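Local coordinates for protein sarcoplasmic calcium-binding proteins II, V, VI, and VII (Branchiostoma lanceolatum, PDB 2SAS) that binds calcium ions through EF-hand loops in muscle and seems more abundant in fast-contracting muscles, as parvalbumins are, a distribution that establishes no functional relationship, at residues A[117-129]-A[144-158]. Sequence-based numbering, arbitrary orientation.
Sequences SGDGIVDLEEFQN and VYNVITDGGKVTFDL. With CA (calcium ion), chain D.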
# COMPACT_ATOMS: atom_id res chain seq x y z
N SER A 117 5.72 -3.59 22.57
CA SER A 117 6.06 -4.07 23.91
C SER A 117 6.97 -3.22 24.75
O SER A 117 7.13 -3.61 25.96
CB SER A 117 6.68 -5.46 23.85
OG SER A 117 8.01 -5.35 23.37
N GLY A 118 7.63 -2.19 24.26
CA GLY A 118 8.47 -1.37 25.11
C GLY A 118 9.86 -1.83 25.42
O GLY A 118 10.56 -1.09 26.17
N ASP A 119 10.37 -2.90 24.90
CA ASP A 119 11.74 -3.37 25.16
C ASP A 119 12.74 -2.72 24.24
O ASP A 119 13.94 -2.99 24.41
CB ASP A 119 11.90 -4.90 25.07
CG ASP A 119 11.33 -5.58 23.89
OD1 ASP A 119 10.69 -5.01 22.97
OD2 ASP A 119 11.47 -6.82 23.82
N GLY A 120 12.29 -1.93 23.27
CA GLY A 120 13.31 -1.27 22.39
C GLY A 120 13.83 -2.20 21.32
O GLY A 120 14.95 -2.01 20.83
N ILE A 121 13.04 -3.19 20.96
CA ILE A 121 13.40 -4.17 19.92
C ILE A 121 12.09 -4.36 19.16
O ILE A 121 11.15 -4.39 19.96
CB ILE A 121 13.80 -5.55 20.59
CG1 ILE A 121 15.20 -5.36 21.24
CG2 ILE A 121 13.76 -6.79 19.67
CD1 ILE A 121 15.56 -6.56 22.13
N VAL A 122 12.02 -4.43 17.85
CA VAL A 122 10.67 -4.72 17.31
C VAL A 122 10.92 -6.21 16.92
O VAL A 122 11.84 -6.46 16.10
CB VAL A 122 10.03 -3.81 16.27
CG1 VAL A 122 10.63 -2.43 16.20
CG2 VAL A 122 9.78 -4.42 14.92
N ASP A 123 10.17 -7.08 17.58
CA ASP A 123 10.42 -8.52 17.28
C ASP A 123 9.57 -8.83 16.06
O ASP A 123 8.92 -7.85 15.64
CB ASP A 123 10.19 -9.39 18.49
CG ASP A 123 8.82 -9.29 19.07
OD1 ASP A 123 7.83 -9.26 18.36
OD2 ASP A 123 8.73 -9.22 20.31
N LEU A 124 9.63 -10.06 15.61
CA LEU A 124 8.90 -10.56 14.46
C LEU A 124 7.40 -10.38 14.55
O LEU A 124 6.75 -10.03 13.56
CB LEU A 124 9.29 -12.05 14.30
CG LEU A 124 9.49 -12.75 13.00
CD1 LEU A 124 9.03 -14.24 13.17
CD2 LEU A 124 8.65 -12.14 11.90
N GLU A 125 6.78 -10.65 15.68
CA GLU A 125 5.33 -10.50 15.82
C GLU A 125 4.95 -9.02 15.71
O GLU A 125 3.95 -8.70 15.07
CB GLU A 125 4.76 -11.15 17.03
CG GLU A 125 3.70 -10.53 17.93
CD GLU A 125 4.26 -10.09 19.27
OE1 GLU A 125 4.92 -11.01 19.82
OE2 GLU A 125 4.12 -8.97 19.73
N GLU A 126 5.80 -8.19 16.31
CA GLU A 126 5.57 -6.72 16.24
C GLU A 126 5.68 -6.27 14.80
O GLU A 126 4.80 -5.56 14.27
CB GLU A 126 6.58 -5.97 17.12
CG GLU A 126 6.46 -6.41 18.60
CD GLU A 126 7.26 -5.76 19.60
OE1 GLU A 126 8.45 -5.49 19.30
OE2 GLU A 126 6.88 -5.41 20.72
N PHE A 127 6.71 -6.79 14.12
CA PHE A 127 6.93 -6.45 12.71
C PHE A 127 5.72 -6.88 11.92
O PHE A 127 5.19 -6.11 11.10
CB PHE A 127 8.30 -6.96 12.21
CG PHE A 127 8.49 -6.58 10.76
CD1 PHE A 127 8.81 -5.24 10.47
CD2 PHE A 127 8.29 -7.50 9.74
CE1 PHE A 127 8.93 -4.79 9.17
CE2 PHE A 127 8.44 -7.09 8.42
CZ PHE A 127 8.74 -5.72 8.14
N GLN A 128 5.30 -8.12 12.09
CA GLN A 128 4.11 -8.71 11.40
C GLN A 128 2.86 -7.83 11.57
O GLN A 128 1.99 -7.73 10.71
CB GLN A 128 3.87 -10.07 12.00
CG GLN A 128 2.95 -11.14 11.48
CD GLN A 128 3.55 -12.46 12.01
OE1 GLN A 128 4.29 -13.15 11.33
NE2 GLN A 128 3.28 -12.68 13.31
N ASN A 129 2.69 -7.25 12.74
CA ASN A 129 1.61 -6.36 13.10
C ASN A 129 1.84 -5.01 12.37
O ASN A 129 0.89 -4.28 12.04
CB ASN A 129 1.55 -6.15 14.61
CG ASN A 129 0.80 -7.27 15.32
OD1 ASN A 129 -0.41 -7.43 15.12
ND2 ASN A 129 1.50 -8.00 16.18
N VAL A 144 11.38 -11.12 5.32
CA VAL A 144 11.60 -9.66 5.32
C VAL A 144 12.31 -9.35 6.63
O VAL A 144 13.22 -8.52 6.71
CB VAL A 144 10.28 -8.87 5.15
CG1 VAL A 144 10.46 -7.41 5.49
CG2 VAL A 144 9.68 -9.07 3.77
N TYR A 145 11.89 -10.03 7.68
CA TYR A 145 12.56 -9.79 9.00
C TYR A 145 14.01 -10.21 8.98
O TYR A 145 14.84 -9.65 9.70
CB TYR A 145 11.79 -10.57 10.07
CG TYR A 145 12.21 -10.22 11.46
CD1 TYR A 145 11.67 -9.02 11.94
CD2 TYR A 145 13.07 -10.96 12.26
CE1 TYR A 145 11.96 -8.58 13.22
CE2 TYR A 145 13.36 -10.51 13.58
CZ TYR A 145 12.81 -9.34 14.02
OH TYR A 145 13.05 -8.81 15.25
N ASN A 146 14.37 -11.21 8.19
CA ASN A 146 15.77 -11.66 8.11
C ASN A 146 16.64 -10.69 7.35
O ASN A 146 17.86 -10.61 7.60
CB ASN A 146 15.83 -13.14 7.69
CG ASN A 146 15.71 -14.01 8.97
OD1 ASN A 146 16.69 -14.37 9.62
ND2 ASN A 146 14.49 -14.32 9.37
N VAL A 147 16.08 -9.90 6.42
CA VAL A 147 16.90 -8.88 5.75
C VAL A 147 17.20 -7.82 6.80
O VAL A 147 18.31 -7.31 7.00
CB VAL A 147 16.19 -8.31 4.52
CG1 VAL A 147 16.90 -7.04 4.01
CG2 VAL A 147 16.00 -9.32 3.41
N ILE A 148 16.15 -7.48 7.59
CA ILE A 148 16.37 -6.47 8.64
C ILE A 148 17.37 -6.88 9.73
O ILE A 148 18.20 -6.09 10.22
CB ILE A 148 15.02 -6.08 9.31
CG1 ILE A 148 13.91 -5.84 8.24
CG2 ILE A 148 15.26 -4.86 10.23
CD1 ILE A 148 12.57 -5.34 8.86
N THR A 149 17.24 -8.10 10.23
CA THR A 149 18.13 -8.57 11.31
C THR A 149 19.38 -9.18 10.74
O THR A 149 20.27 -9.61 11.49
CB THR A 149 17.39 -9.59 12.25
OG1 THR A 149 17.14 -10.74 11.38
CG2 THR A 149 16.15 -8.97 12.90
N ASP A 150 19.44 -9.16 9.41
CA ASP A 150 20.61 -9.68 8.68
C ASP A 150 21.02 -11.08 9.12
O ASP A 150 22.21 -11.33 9.39
CB ASP A 150 21.77 -8.67 8.75
CG ASP A 150 22.84 -9.17 7.79
OD1 ASP A 150 22.41 -9.79 6.80
OD2 ASP A 150 24.04 -9.04 8.03
N GLY A 151 20.07 -11.96 9.12
CA GLY A 151 20.27 -13.37 9.52
C GLY A 151 20.49 -13.55 11.00
O GLY A 151 21.08 -14.58 11.43
N GLY A 152 20.04 -12.60 11.79
CA GLY A 152 20.17 -12.68 13.26
C GLY A 152 21.43 -12.06 13.75
O GLY A 152 21.73 -12.15 14.96
N LYS A 153 22.19 -11.37 12.90
CA LYS A 153 23.41 -10.73 13.30
C LYS A 153 23.13 -9.40 14.00
O LYS A 153 23.88 -9.06 14.93
CB LYS A 153 24.36 -10.41 12.14
CG LYS A 153 24.92 -11.62 11.42
CD LYS A 153 25.94 -11.17 10.37
CE LYS A 153 26.10 -12.22 9.29
NZ LYS A 153 26.26 -11.55 7.96
N VAL A 154 22.09 -8.76 13.51
CA VAL A 154 21.66 -7.43 13.99
C VAL A 154 20.29 -7.40 14.66
O VAL A 154 19.28 -7.85 14.10
CB VAL A 154 21.61 -6.54 12.70
CG1 VAL A 154 21.44 -5.08 13.04
CG2 VAL A 154 22.85 -6.75 11.81
N THR A 155 20.17 -6.81 15.82
CA THR A 155 18.92 -6.63 16.54
C THR A 155 18.19 -5.42 15.90
O THR A 155 18.83 -4.39 15.58
CB THR A 155 19.17 -6.33 18.08
OG1 THR A 155 20.15 -7.34 18.47
CG2 THR A 155 17.96 -6.56 18.98
N PHE A 156 16.91 -5.59 15.72
CA PHE A 156 16.00 -4.62 15.22
C PHE A 156 15.72 -3.63 16.38
O PHE A 156 14.67 -3.69 17.03
CB PHE A 156 14.68 -5.12 14.61
CG PHE A 156 13.93 -4.14 13.74
CD1 PHE A 156 14.39 -2.85 13.53
CD2 PHE A 156 12.75 -4.56 13.12
CE1 PHE A 156 13.70 -1.95 12.70
CE2 PHE A 156 12.02 -3.66 12.32
CZ PHE A 156 12.49 -2.34 12.11
N ASP A 157 16.69 -2.75 16.59
CA ASP A 157 16.48 -1.73 17.63
C ASP A 157 16.41 -0.36 16.93
O ASP A 157 16.35 -0.29 15.67
CB ASP A 157 17.55 -1.89 18.68
CG ASP A 157 18.86 -1.27 18.21
OD1 ASP A 157 19.24 -1.61 17.10
OD2 ASP A 157 19.40 -0.42 18.94
N LEU A 158 16.39 0.71 17.71
CA LEU A 158 16.31 2.10 17.28
C LEU A 158 17.48 2.45 16.35
O LEU A 158 17.23 3.08 15.32
CB LEU A 158 16.22 3.04 18.47
CG LEU A 158 15.38 4.29 18.41
CD1 LEU A 158 16.03 5.42 19.20
CD2 LEU A 158 15.01 4.71 17.00
CA CA D . 9.20 -4.87 21.30
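Val122 is held by both its backbone N and its backbone O, the first by Phe156 and the second by Tyr145. Its N donates to Phe156 O at 2.9 Å, nearly along the C=O axis, and its O accepts from Tyr145 OH at 2.8 Å, in the carbonyl plane and on a lone pair. Phe156 sits at the centre of an inverse gamma turn, and its ring is sandwiched: Val122 CG1 lies over the centre of one face, 4.2 Å from the ring centroid, and Ile148 CG2 lies over the other. Phe111 and Met114 of helix 103-114 close in on Val122 from outside the pair.

Phe127 extends the packed part: its CG is anti to its backbone N (chi1 -179°), which sends the ring across to helix 144-149. There Ile148 CD1 lies over one face of the Phe127 ring in a CH-pi contact, with its nearest ring atom, Phe127 CE1, 3.7 Å away, while Val144 CG1 touches Phe127 CE2 at 3.6 Å. Phe127 CD1 meets the edge of the Phe156 ring. Tyr145 runs past Phe127 in the opposite direction, and Leu124 CB stands over one face of the Tyr145 ring, 4.2 Å from its centroid and almost on the normal.

Toward the surface the fit thins out. Ile121 CG1 only brushes Thr155 CG2 at 3.8 Å, Thr155 itself being exposed, and Gly120 O approaches Asp157 CB.

On the other flank of 117-129, Ser117, Asp119, Glu126 and the carbonyl of Ile121 join Asp115 around calcium; Glu126 gives both carboxylate oxygens. Val122 directly follows Ile121, whose carbonyl binds the metal, while residues 150-157, at the corresponding place in 144-158, hold no calcium here. This is the loop-to-loop pairing of two EF-hands, one holding calcium and one, apparently degenerate, without a modelled ion, paired in one lobe as is usual for EF-hands.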